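Local atomic coordinates of lytic polysaccharide monooxygenase (Neurospora crassa, PDB entry 4QI8), a protein that probably cleaves cellulose chains oxidatively, using a surface copper ion, a reducing agent and O2 or H2O2 as cosubstrate. Residues F100-Q106 with N206-F212; M76-L80 with V179-Y185; Q38-C42 with T93-W99. All coordinates share one frame. Numbering follows the deposited sequence.

Interactions 1 and 2 pack loops against one sheet of the AA9 beta-sandwich; interaction 3 joins a helical turn to the loop that leads into strand 99-104 of that sheet. Interactions 1 and 2 have centres about 9 Å apart and lie on neighbouring antiparallel strands, 99-104 and 76-82; Ile-102 N is 2.9 Å from Phe-78 O. Interactions 2 and 3, centres about 7 Å apart, meet where Val-179 N lies 2.8 Å from Trp-99 O and Arg-41 NH1 2.9 Å from Phe-181 O. Interactions 1 and 3 only adjoin in sequence, at Trp-99 and Phe-100. None holds a copper ligand. The side chains of Glu-105 and of His-72, which binds the copper, are about 10 Å apart.

Interaction 1 (F100-Q106 with N206-F212); sequences FKIYHEQ and NPGPSVF
The buried ammonium of Lys-101 anchors the C-terminal loop of this AA9 beta-sandwich to strand 99-104. Its side chain starts extended (chi1 and chi2 t) and bends at chi3 (m), with chi4 t. NZ donates to Pro-207 O at 2.9 Å and to Pro-209 O at 2.8 Å, and within its own segment to His-104 ND1 at 3.0 Å. Segment 206-212 is irregular and curls around this amine. Gly-208 has positive phi (94°, psi -175°), where a CB would run into Pro-209 CD and the preceding carbonyl O. Backbones come closest at Lys-101 and Val-211, with CA atoms 5.0 Å apart; next to them Phe-212 N donates to Lys-101 O at 2.8 Å. One water bridges Lys-101 N and Ser-210 O; another bridges Ile-102 O and Phe-212 O. At the far end Asn-206 ND2 donates to Glu-105 O at 2.9 Å, and Gln-106 NE2 donates to Asn-206 OD1 at 2.8 Å. Ile-102 and Tyr-103 form a classic beta bulge against Phe-78 of the neighbouring strand 76-82. The His-104 ring (chi1 p) is sandwiched between Asn-206 CG and Val-211 CG2. The edge of Phe-100 (chi1 p) points at the face of Phe-212 (chi1 t) in an offset T-shaped pair, centroids 5.5 Å apart, planes at 76°. Val-211 CG2 makes a CH-pi contact 3.6 Å from the His-104 ring centroid.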
# COMPACT_ATOMS: atom_id res chain seq x y z
N PHE A 100 -7.38 4.50 4.97
CA PHE A 100 -6.54 5.30 5.86
C PHE A 100 -5.14 4.72 5.86
O PHE A 100 -4.94 3.51 5.76
CB PHE A 100 -7.12 5.44 7.28
CG PHE A 100 -7.37 4.15 8.01
CD1 PHE A 100 -8.52 3.42 7.80
CD2 PHE A 100 -6.46 3.68 8.95
CE1 PHE A 100 -8.77 2.25 8.48
CE2 PHE A 100 -6.71 2.52 9.66
CZ PHE A 100 -7.87 1.80 9.43
N LYS A 101 -4.17 5.62 5.95
CA LYS A 101 -2.77 5.27 5.89
C LYS A 101 -2.30 4.82 7.25
O LYS A 101 -2.54 5.49 8.25
CB LYS A 101 -1.96 6.48 5.44
CG LYS A 101 -0.47 6.23 5.28
CD LYS A 101 0.29 7.50 4.95
CE LYS A 101 0.10 7.93 3.51
NZ LYS A 101 0.67 9.28 3.29
N ILE A 102 -1.60 3.68 7.30
CA ILE A 102 -1.02 3.19 8.54
C ILE A 102 0.51 3.21 8.56
O ILE A 102 1.11 2.97 9.60
CB ILE A 102 -1.55 1.80 8.95
CG1 ILE A 102 -1.21 0.73 7.91
CG2 ILE A 102 -3.05 1.88 9.20
CD1 ILE A 102 -1.51 -0.67 8.39
N TYR A 103 1.14 3.52 7.43
CA TYR A 103 2.58 3.62 7.36
C TYR A 103 2.97 4.37 6.10
O TYR A 103 2.40 4.13 5.04
CB TYR A 103 3.23 2.22 7.32
CG TYR A 103 4.73 2.27 7.05
CD1 TYR A 103 5.23 2.22 5.76
CD2 TYR A 103 5.64 2.38 8.10
CE1 TYR A 103 6.58 2.29 5.52
CE2 TYR A 103 7.01 2.45 7.86
CZ TYR A 103 7.47 2.39 6.57
OH TYR A 103 8.83 2.46 6.33
N HIS A 104 3.97 5.24 6.22
CA HIS A 104 4.70 5.69 5.04
C HIS A 104 6.17 5.86 5.36
O HIS A 104 6.55 6.17 6.49
CB HIS A 104 4.07 6.92 4.36
CG HIS A 104 4.07 8.19 5.15
ND1 HIS A 104 3.22 9.22 4.80
CD2 HIS A 104 4.80 8.65 6.20
CE1 HIS A 104 3.42 10.25 5.61
NE2 HIS A 104 4.37 9.93 6.47
N GLU A 105 6.98 5.65 4.34
CA GLU A 105 8.43 5.67 4.48
C GLU A 105 9.01 7.05 4.21
O GLU A 105 8.70 7.68 3.21
CB GLU A 105 9.02 4.68 3.48
CG GLU A 105 10.53 4.56 3.52
CD GLU A 105 11.07 3.53 2.54
OE1 GLU A 105 10.27 2.73 1.99
OE2 GLU A 105 12.31 3.53 2.32
N GLN A 106 9.87 7.51 5.12
CA GLN A 106 10.70 8.68 4.88
C GLN A 106 12.11 8.24 4.52
O GLN A 106 12.65 7.33 5.14
CB GLN A 106 10.76 9.55 6.13
CG GLN A 106 9.58 10.48 6.27
CD GLN A 106 9.73 11.71 5.39
OE1 GLN A 106 10.60 12.55 5.63
NE2 GLN A 106 8.88 11.83 4.38
N ASN A 206 5.48 12.73 1.47
CA ASN A 206 4.76 11.55 1.00
C ASN A 206 3.39 11.94 0.48
O ASN A 206 2.70 12.75 1.10
CB ASN A 206 4.53 10.57 2.14
CG ASN A 206 5.82 10.03 2.71
OD1 ASN A 206 6.46 10.68 3.52
ND2 ASN A 206 6.21 8.83 2.27
N PRO A 207 2.94 11.33 -0.62
CA PRO A 207 1.58 11.62 -1.07
C PRO A 207 0.56 10.94 -0.17
O PRO A 207 0.84 9.95 0.52
CB PRO A 207 1.56 11.06 -2.50
CG PRO A 207 2.51 9.93 -2.44
CD PRO A 207 3.61 10.36 -1.50
N GLY A 208 -0.63 11.50 -0.17
CA GLY A 208 -1.73 10.97 0.59
C GLY A 208 -1.89 11.60 1.96
O GLY A 208 -1.17 12.54 2.33
N PRO A 209 -2.82 11.06 2.75
CA PRO A 209 -3.17 11.62 4.05
C PRO A 209 -2.12 11.33 5.10
O PRO A 209 -1.17 10.59 4.87
CB PRO A 209 -4.48 10.91 4.37
CG PRO A 209 -4.35 9.58 3.69
CD PRO A 209 -3.65 9.89 2.40
N SER A 210 -2.32 11.94 6.25
CA SER A 210 -1.48 11.69 7.40
C SER A 210 -1.56 10.23 7.85
O SER A 210 -2.57 9.58 7.64
CB SER A 210 -1.93 12.58 8.55
OG SER A 210 -1.91 13.95 8.18
N VAL A 211 -0.50 9.73 8.48
CA VAL A 211 -0.50 8.39 9.05
C VAL A 211 -1.37 8.37 10.30
O VAL A 211 -1.20 9.15 11.23
CB VAL A 211 0.93 7.91 9.40
CG1 VAL A 211 0.91 6.54 10.09
CG2 VAL A 211 1.80 7.86 8.14
N PHE A 212 -2.32 7.44 10.31
CA PHE A 212 -3.16 7.23 11.46
C PHE A 212 -2.44 6.37 12.48
O PHE A 212 -1.92 5.31 12.15
CB PHE A 212 -4.45 6.53 11.03
CG PHE A 212 -5.26 6.07 12.19
CD1 PHE A 212 -6.12 6.93 12.84
CD2 PHE A 212 -5.12 4.78 12.68
CE1 PHE A 212 -6.84 6.51 13.94
CE2 PHE A 212 -5.83 4.35 13.78
CZ PHE A 212 -6.70 5.22 14.41
O HOH W 1 -4.82 8.17 6.90
O HOH W 2 0.11 3.52 12.11

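Interaction 2 (M76-L80 with V179-Y185); sequences MQFYL and VSFPGAY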
# COMPACT_ATOMS: atom_id res chain seq x y z
N MET A 76 7.79 2.92 0.47
CA MET A 76 6.66 2.05 0.76
C MET A 76 5.59 2.82 1.53
O MET A 76 5.91 3.62 2.43
CB MET A 76 7.07 0.86 1.63
CG MET A 76 7.99 -0.12 0.96
SD MET A 76 7.28 -0.95 -0.48
CE MET A 76 5.85 -1.72 0.22
N GLN A 77 4.33 2.53 1.23
CA GLN A 77 3.20 3.05 2.02
C GLN A 77 2.15 1.94 2.13
O GLN A 77 1.99 1.14 1.20
CB GLN A 77 2.61 4.32 1.39
CG GLN A 77 3.67 5.29 0.92
CD GLN A 77 3.18 6.71 0.67
OE1 GLN A 77 3.92 7.66 0.92
NE2 GLN A 77 1.97 6.86 0.16
N PHE A 78 1.45 1.91 3.25
CA PHE A 78 0.39 0.94 3.49
C PHE A 78 -0.88 1.62 3.98
O PHE A 78 -0.82 2.54 4.80
CB PHE A 78 0.82 -0.12 4.52
CG PHE A 78 1.94 -1.01 4.07
CD1 PHE A 78 1.68 -2.12 3.27
CD2 PHE A 78 3.25 -0.74 4.43
CE1 PHE A 78 2.71 -2.94 2.86
CE2 PHE A 78 4.28 -1.56 3.99
CZ PHE A 78 4.01 -2.65 3.21
N TYR A 79 -2.02 1.15 3.49
CA TYR A 79 -3.32 1.66 3.86
C TYR A 79 -4.25 0.50 4.22
O TYR A 79 -4.13 -0.60 3.66
CB TYR A 79 -3.98 2.41 2.71
CG TYR A 79 -3.35 3.70 2.24
CD1 TYR A 79 -2.17 3.70 1.51
CD2 TYR A 79 -3.97 4.92 2.49
CE1 TYR A 79 -1.62 4.90 1.04
CE2 TYR A 79 -3.44 6.11 2.01
CZ TYR A 79 -2.27 6.10 1.29
OH TYR A 79 -1.78 7.29 0.82
N LEU A 80 -5.19 0.78 5.11
CA LEU A 80 -6.29 -0.14 5.40
C LEU A 80 -7.63 0.45 4.99
O LEU A 80 -7.81 1.67 4.99
CB LEU A 80 -6.36 -0.40 6.90
CG LEU A 80 -5.31 -1.36 7.47
CD1 LEU A 80 -5.34 -1.35 9.00
CD2 LEU A 80 -5.54 -2.79 6.96
N VAL A 179 -9.29 8.46 2.58
CA VAL A 179 -9.22 8.91 1.21
C VAL A 179 -9.70 7.82 0.26
O VAL A 179 -9.91 6.67 0.66
CB VAL A 179 -7.78 9.34 0.83
CG1 VAL A 179 -7.34 10.49 1.74
CG2 VAL A 179 -6.80 8.17 0.91
N SER A 180 -9.86 8.19 -1.00
CA SER A 180 -10.27 7.25 -2.03
C SER A 180 -9.13 6.97 -3.00
O SER A 180 -8.22 7.79 -3.18
CB SER A 180 -11.48 7.80 -2.80
OG SER A 180 -11.14 8.96 -3.53
N PHE A 181 -9.19 5.81 -3.63
CA PHE A 181 -8.30 5.46 -4.73
C PHE A 181 -9.14 4.97 -5.90
O PHE A 181 -9.87 4.00 -5.74
CB PHE A 181 -7.32 4.36 -4.34
CG PHE A 181 -6.23 4.84 -3.42
CD1 PHE A 181 -5.22 5.64 -3.89
CD2 PHE A 181 -6.25 4.52 -2.08
CE1 PHE A 181 -4.23 6.12 -3.05
CE2 PHE A 181 -5.25 4.99 -1.23
CZ PHE A 181 -4.25 5.79 -1.72
N PRO A 182 -9.07 5.62 -7.06
CA PRO A 182 -8.37 6.88 -7.32
C PRO A 182 -9.02 8.05 -6.57
O PRO A 182 -10.17 7.96 -6.14
CB PRO A 182 -8.49 7.05 -8.83
CG PRO A 182 -9.74 6.32 -9.19
CD PRO A 182 -9.84 5.17 -8.24
N GLY A 183 -8.26 9.13 -6.40
CA GLY A 183 -8.73 10.35 -5.77
C GLY A 183 -7.69 10.98 -4.86
O GLY A 183 -7.54 12.20 -4.83
N ALA A 184 -6.98 10.15 -4.11
CA ALA A 184 -6.06 10.65 -3.10
C ALA A 184 -4.87 11.35 -3.71
O ALA A 184 -4.32 12.28 -3.11
CB ALA A 184 -5.56 9.50 -2.23
N TYR A 185 -4.44 10.88 -4.88
CA TYR A 185 -3.22 11.36 -5.50
C TYR A 185 -3.50 12.15 -6.77
O TYR A 185 -4.45 11.84 -7.52
CB TYR A 185 -2.30 10.19 -5.87
CG TYR A 185 -1.83 9.31 -4.73
CD1 TYR A 185 -1.93 9.71 -3.40
CD2 TYR A 185 -1.26 8.07 -4.98
CE1 TYR A 185 -1.50 8.91 -2.38
CE2 TYR A 185 -0.82 7.26 -3.95
CZ TYR A 185 -0.94 7.69 -2.64
OH TYR A 185 -0.52 6.91 -1.59
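Tyr-79 is the centre of this buried contact. The strand 76-80 is extended, so its side chains alternate. Gln-77 and Tyr-79 point toward segment 179-185, while Met-76, Phe-78 and Leu-80 lie on the other face of the strand. The backbones stay well apart, with 9.7 Å between the CA atoms of Tyr-79 and Val-179, so long side chains must bridge the gap. Tyr-79 takes the m rotamer, with chi2 at 73°. This carries its hydroxyl to the hydroxyl of Tyr-185: Tyr-79 OH donates to Tyr-185 OH at 2.7 Å. Tyr-185 is also m, and its OH makes a second hydrogen bond with Glu-141 of strand 134-144. Gln-77 (chi1 m, chi2 t) brings NE2 to 3.0 Å from Tyr-185 OH. Its amide has firmer partners in Asn-206 and Glu-141. Phe-181, again m, turns its edge to the face of Tyr-79. The pair is T-shaped, with centroids 5.0 Å apart and planes at 87°; Tyr-79 CZ and Phe-181 CZ are 3.6 Å apart. Val-179 CG2 rests 4.1 Å from Tyr-79 CE2. Phe-181 also meets Trp-99 edge-to-face and Arg-139 in a cation-pi contact. Beyond it the chain turns through a cis peptide bond before Pro-182. Gly-183 (phi 140°, psi -40°) allows the turn, and Ser-180 OG donates to Pro-182 O at 3.0 Å. Together these residues pack a T-shaped aromatic pair and hydrogen-bonded tyrosine hydroxyls between the sheet and the loop that follows strand 178-179, on one face of the AA9 beta-sandwich.

Interaction 3 (Q38-C42 with T93-W99); sequences QQIRC and TGEGAVW
Arg-41 lays its aliphatic chain against the indole of Trp-99, with Arg-41 CG 3.8 Å from Trp-99 CZ2. The arginine starts extended (chi1 and chi2 t) and bends at chi3 p. Its guanidinium then lies with one face under Glu-95 CG, which is 3.8 Å from Arg-41 NH1. Both NH1 and NH2 of Arg-41 donate to Gln-38 OE1 at 2.9 Å. Gln-38 is folded back (chi1 and chi2 m) to meet them. Arg-41 NH1 also hydrogen-bonds to Phe-181 O. The backbone of 38-42 forms a short, weakly bonded helical turn about 39-42. Segment 93-99 is irregular, and its CA atoms approach to 8.1 Å at Gly-94 and Arg-41. Arg-41 NE is 3.1 Å from Thr-93 O. A water bridges the same two atoms, at 2.8 Å from Arg-41 NE and 2.6 Å from Thr-93 O. Glu-95 OE1 lies 4.2 Å from Arg-41 NH1, well out of the guanidinium plane, so this is only a proximity of charges. Gly-94 has positive phi (85°, psi 41°) and lets the chain pass close to the indole. Trp-99 NE1 donates to Gly-94 O at 2.9 Å, which closes the loop on itself. Trp-99 is m with chi2 93°; its CH2 is 4.1 Å from Cys-42 SG, an oblique sulfur-aromatic contact. Cys-42 is disulfide-bonded to Cys-160 of strand 155-166. This is structural packing in the AA9 beta-sandwich, away from the copper site: the disulfide-linked helical turn meets the loop before strand 99-104 at the indole. Val-98 and Trp-99 form a classic beta bulge against Val-179, and the indole packs over strands 76-82, 134-144 and 155-166.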
# COMPACT_ATOMS: atom_id res chain seq x y z
N GLN A 38 -8.38 3.05 -12.11
CA GLN A 38 -8.82 2.11 -11.09
C GLN A 38 -7.66 1.25 -10.58
O GLN A 38 -7.69 0.77 -9.45
CB GLN A 38 -9.94 1.20 -11.62
CG GLN A 38 -11.21 1.96 -11.97
CD GLN A 38 -11.83 2.59 -10.75
OE1 GLN A 38 -12.19 1.89 -9.80
NE2 GLN A 38 -11.93 3.92 -10.75
N GLN A 39 -6.66 1.02 -11.43
CA GLN A 39 -5.50 0.24 -11.01
C GLN A 39 -4.70 0.86 -9.86
O GLN A 39 -3.96 0.15 -9.19
CB GLN A 39 -4.58 -0.05 -12.20
CG GLN A 39 -5.17 -1.02 -13.20
CD GLN A 39 -4.24 -1.28 -14.36
OE1 GLN A 39 -3.57 -0.36 -14.85
NE2 GLN A 39 -4.16 -2.52 -14.79
N ILE A 40 -4.87 2.16 -9.60
CA ILE A 40 -4.13 2.79 -8.50
C ILE A 40 -4.59 2.23 -7.16
O ILE A 40 -3.91 2.36 -6.14
CB ILE A 40 -4.21 4.34 -8.56
CG1 ILE A 40 -3.04 5.01 -7.82
CG2 ILE A 40 -5.54 4.82 -8.01
CD1 ILE A 40 -1.69 4.81 -8.50
N ARG A 41 -5.79 1.63 -7.13
CA ARG A 41 -6.31 1.16 -5.86
C ARG A 41 -5.69 -0.19 -5.46
O ARG A 41 -4.90 -0.25 -4.54
CB ARG A 41 -7.86 1.10 -5.92
CG ARG A 41 -8.50 0.64 -4.63
CD ARG A 41 -10.03 0.63 -4.67
NE ARG A 41 -10.55 -0.04 -5.85
CZ ARG A 41 -11.09 0.52 -6.94
NH1 ARG A 41 -11.26 1.84 -7.10
NH2 ARG A 41 -11.51 -0.28 -7.93
N CYS A 42 -6.02 -1.23 -6.21
CA CYS A 42 -5.54 -2.59 -5.95
C CYS A 42 -4.94 -3.25 -7.20
O CYS A 42 -4.81 -4.48 -7.24
CB CYS A 42 -6.63 -3.50 -5.33
SG CYS A 42 -7.15 -2.93 -3.71
N THR A 93 -14.89 -3.80 -3.41
CA THR A 93 -13.76 -3.24 -4.15
C THR A 93 -13.00 -2.14 -3.38
O THR A 93 -11.85 -1.86 -3.68
CB THR A 93 -14.21 -2.67 -5.49
OG1 THR A 93 -15.10 -1.58 -5.26
CG2 THR A 93 -14.92 -3.73 -6.31
N GLY A 94 -13.65 -1.53 -2.40
CA GLY A 94 -13.02 -0.46 -1.64
C GLY A 94 -13.14 0.88 -2.31
O GLY A 94 -12.21 1.67 -2.32
N GLU A 95 -14.32 1.16 -2.86
CA GLU A 95 -14.56 2.48 -3.44
C GLU A 95 -15.01 3.50 -2.40
O GLU A 95 -15.43 3.14 -1.30
CB GLU A 95 -15.50 2.37 -4.64
CG GLU A 95 -14.78 1.59 -5.74
CD GLU A 95 -15.57 1.41 -7.03
OE1 GLU A 95 -15.38 2.22 -7.96
OE2 GLU A 95 -16.32 0.42 -7.13
N GLY A 96 -14.86 4.77 -2.74
CA GLY A 96 -15.18 5.83 -1.80
C GLY A 96 -14.04 6.14 -0.85
O GLY A 96 -12.95 5.58 -0.94
N ALA A 97 -14.31 7.05 0.08
CA ALA A 97 -13.28 7.57 0.97
C ALA A 97 -13.18 6.67 2.19
O ALA A 97 -13.68 6.98 3.26
CB ALA A 97 -13.61 9.00 1.38
N VAL A 98 -12.52 5.53 2.00
CA VAL A 98 -12.48 4.46 2.98
C VAL A 98 -11.07 4.06 3.41
O VAL A 98 -10.91 3.29 4.35
CB VAL A 98 -13.24 3.20 2.46
CG1 VAL A 98 -14.70 3.52 2.26
CG2 VAL A 98 -12.62 2.65 1.17
N TRP A 99 -10.05 4.56 2.72
CA TRP A 99 -8.68 4.12 2.95
C TRP A 99 -7.98 5.06 3.92
O TRP A 99 -7.95 6.27 3.69
CB TRP A 99 -7.91 4.10 1.63
CG TRP A 99 -8.44 3.12 0.63
CD1 TRP A 99 -9.36 3.36 -0.34
CD2 TRP A 99 -8.09 1.74 0.52
NE1 TRP A 99 -9.60 2.21 -1.06
CE2 TRP A 99 -8.84 1.20 -0.54
CE3 TRP A 99 -7.23 0.90 1.23
CZ2 TRP A 99 -8.74 -0.14 -0.92
CZ3 TRP A 99 -7.14 -0.43 0.86
CH2 TRP A 99 -7.87 -0.94 -0.22
O HOH W 3 -13.57 5.04 -8.66
O HOH W 4 -9.95 -2.74 -5.20